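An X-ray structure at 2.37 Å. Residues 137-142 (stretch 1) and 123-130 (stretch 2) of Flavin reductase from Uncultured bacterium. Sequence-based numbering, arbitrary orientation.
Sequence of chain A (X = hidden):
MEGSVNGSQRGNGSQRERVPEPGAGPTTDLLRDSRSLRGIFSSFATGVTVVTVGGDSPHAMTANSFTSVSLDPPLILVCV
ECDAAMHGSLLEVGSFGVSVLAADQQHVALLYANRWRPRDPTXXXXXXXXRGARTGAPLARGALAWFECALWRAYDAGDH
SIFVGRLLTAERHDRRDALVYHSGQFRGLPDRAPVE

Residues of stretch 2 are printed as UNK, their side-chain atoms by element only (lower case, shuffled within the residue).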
# COMPACT_ATOMS: atom_id res chain seq x y z
N ALA A 137 9.23 -20.77 -1.33
CA ALA A 137 7.86 -20.27 -1.32
C ALA A 137 7.29 -20.30 -2.74
O ALA A 137 8.00 -19.98 -3.70
CB ALA A 137 7.81 -18.86 -0.76
N PRO A 138 6.01 -20.68 -2.89
CA PRO A 138 5.43 -20.63 -4.24
C PRO A 138 5.37 -19.22 -4.82
O PRO A 138 5.00 -18.27 -4.13
CB PRO A 138 4.02 -21.20 -4.05
CG PRO A 138 4.11 -22.03 -2.82
CD PRO A 138 5.11 -21.35 -1.93
N LEU A 139 5.74 -19.10 -6.09
CA LEU A 139 5.65 -17.85 -6.83
C LEU A 139 4.86 -18.11 -8.10
O LEU A 139 5.13 -19.07 -8.83
CB LEU A 139 7.05 -17.32 -7.15
CG LEU A 139 7.92 -16.98 -5.94
CD1 LEU A 139 9.37 -16.78 -6.36
CD2 LEU A 139 7.40 -15.72 -5.26
N ALA A 140 3.87 -17.26 -8.36
CA ALA A 140 2.96 -17.47 -9.48
C ALA A 140 3.58 -17.10 -10.82
O ALA A 140 4.04 -15.97 -11.01
CB ALA A 140 1.68 -16.69 -9.26
N ARG A 141 3.60 -18.06 -11.74
CA ARG A 141 4.03 -17.82 -13.10
C ARG A 141 3.08 -16.84 -13.78
O ARG A 141 1.88 -16.86 -13.54
CB ARG A 141 4.07 -19.15 -13.87
CG ARG A 141 5.06 -20.13 -13.28
CD ARG A 141 5.40 -21.25 -14.24
NE ARG A 141 6.35 -22.17 -13.62
CZ ARG A 141 7.67 -22.00 -13.61
NH1 ARG A 141 8.22 -20.93 -14.18
NH2 ARG A 141 8.44 -22.90 -13.02
N GLY A 142 3.63 -15.97 -14.63
CA GLY A 142 2.83 -14.97 -15.32
C GLY A 142 2.66 -13.69 -14.52
O GLY A 142 2.04 -12.74 -14.99
N UNK A 123 -1.49 -28.42 -4.31
CA UNK A 123 -1.86 -27.46 -5.35
C UNK A 123 -0.67 -26.60 -5.78
O UNK A 123 -0.63 -26.11 -6.91
n UNK A 123 -4.38 -25.36 -2.10
c UNK A 123 -3.00 -26.56 -4.88
c UNK A 123 -3.88 -24.87 -3.23
c UNK A 123 -2.65 -25.56 -3.79
o UNK A 123 -4.39 -23.91 -3.82
N UNK A 124 0.29 -26.42 -4.88
CA UNK A 124 1.46 -25.60 -5.15
C UNK A 124 2.53 -26.38 -5.90
O UNK A 124 3.61 -25.86 -6.16
c UNK A 124 -0.49 -24.00 -1.15
c UNK A 124 -1.02 -22.86 -1.71
c UNK A 124 0.95 -24.27 -3.07
c UNK A 124 0.49 -24.71 -1.84
c UNK A 124 1.99 -25.04 -3.83
c UNK A 124 -0.58 -22.42 -2.95
c UNK A 124 0.39 -23.13 -3.62
N UNK A 125 2.21 -27.63 -6.23
CA UNK A 125 3.06 -28.44 -7.10
C UNK A 125 2.59 -28.40 -8.55
O UNK A 125 3.26 -28.93 -9.45
o UNK A 125 4.53 -29.22 -4.84
c UNK A 125 3.08 -29.89 -6.60
c UNK A 125 3.65 -30.02 -5.21
o UNK A 125 3.21 -30.93 -4.47
N UNK A 126 1.44 -27.78 -8.79
CA UNK A 126 0.90 -27.66 -10.14
C UNK A 126 1.76 -26.72 -10.99
O UNK A 126 2.57 -25.97 -10.44
n UNK A 126 -5.34 -27.30 -8.00
n UNK A 126 -5.25 -29.35 -6.97
c UNK A 126 -1.42 -28.22 -9.38
n UNK A 126 -3.57 -28.73 -8.39
c UNK A 126 -2.88 -27.83 -9.31
c UNK A 126 -4.72 -28.46 -7.79
c UNK A 126 -0.55 -27.21 -10.08
N UNK A 127 1.57 -26.73 -12.32
CA UNK A 127 2.54 -26.00 -13.14
C UNK A 127 2.43 -24.48 -13.13
O UNK A 127 3.38 -23.82 -13.56
c UNK A 127 2.27 -26.54 -14.55
c UNK A 127 0.60 -27.49 -13.13
c UNK A 127 0.87 -27.02 -14.53
N UNK A 128 1.33 -23.92 -12.65
CA UNK A 128 1.19 -22.48 -12.56
C UNK A 128 2.06 -21.85 -11.48
O UNK A 128 2.11 -20.63 -11.34
N UNK A 129 2.77 -22.69 -10.73
CA UNK A 129 3.62 -22.24 -9.64
C UNK A 129 5.09 -22.56 -9.86
O UNK A 129 5.44 -23.64 -10.35
c UNK A 129 0.15 -21.36 -6.79
n UNK A 129 -0.31 -22.57 -7.25
c UNK A 129 1.56 -19.11 -6.08
c UNK A 129 0.73 -23.24 -7.85
c UNK A 129 -0.53 -20.34 -6.12
c UNK A 129 1.86 -22.49 -7.79
c UNK A 129 2.23 -20.13 -6.75
c UNK A 129 1.52 -21.28 -7.11
c UNK A 129 0.19 -19.22 -5.78
c UNK A 129 3.21 -22.87 -8.31
N UNK A 130 5.94 -21.62 -9.48
CA UNK A 130 7.37 -21.86 -9.35
C UNK A 130 7.69 -21.85 -7.86
O UNK A 130 6.88 -21.40 -7.06
c UNK A 130 8.18 -20.80 -10.07
O HOH W 1 7.65 -25.07 -11.66

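Position 123 carries three carbons in a row, the third bearing one oxygen and one nitrogen: an amide on a two-carbon arm. Its side chain is out of reach of stretch 1, and its polar atoms are hydrogen-bonded elsewhere in the structure. This is Gln-123.

At position 124 one carbon leads into a six-membered ring of carbon alone. Its CB lies 3.8 Å from CG of Pro-138, and its CA-to-CB bond points toward stretch 1. The residue is Phe-124, an apolar neighbour for the proline ring.

Position 125 has two carbons, the second carrying two oxygens, a short carboxylate that touches nothing on stretch 1: Asp-125.

Position 126 extends three carbons, a nitrogen, then a carbon with two more nitrogens, a guanidinium that makes no contact with stretch 1. This is Arg-126. Its backbone N donates to O of Gln-123, and it opens a type I turn ending at position 129.

At position 127 three carbons close a ring onto the backbone N. Its contribution is its carbonyl: O sits 3.3 Å from CD of Arg-141 and at the edge of that guanidinium. This is Pro-127.

Position 128 has no side-chain atoms. Its O accepts from N of Arg-141 at 3.0 Å. It is Gly-128; a CB would have room here, so this contact does not demand the glycine.

Position 129 shows one carbon followed by fused five- and six-membered rings holding eight carbons and one nitrogen, an indole. The six-membered ring reaches CB of Pro-138 and CB of Ala-140. This is Trp-129: its CE3 is 3.4 Å from Pro-138 CB and its CZ3 4.0 Å from Ala-140 CB.

Position 130 has a single side-chain carbon, a CB 3.6 Å from NH2 of Arg-141 and over one face of its guanidinium. It is Ala-130.

The contact begins with backbone pairing. Leu-139 and Ala-130 form an antiparallel hydrogen-bonded pair, Leu-139 N to Ala-130 O at 2.7 Å and Ala-130 N to Leu-139 O at 2.8 Å, both nearly straight. Ala-140 and Trp-129 form the next, non-hydrogen-bonded pair, and the bond from Arg-141 to Gly-128 carries the ladder into the turn. Side chains then sort by face: Trp-129 shares one with Ala-140, whose small methyl lies against the indole, while Ala-130 and Leu-139 occupy the other. Arg-141 adds a water bridge, its NH2 donating at 2.7 Å to the O of a water that in turn donates to Trp-129 O at 2.9 Å. Main chain sets the register, and one large ring covers small neighbours.

Stretch 2 123-130: QFDRPGWA
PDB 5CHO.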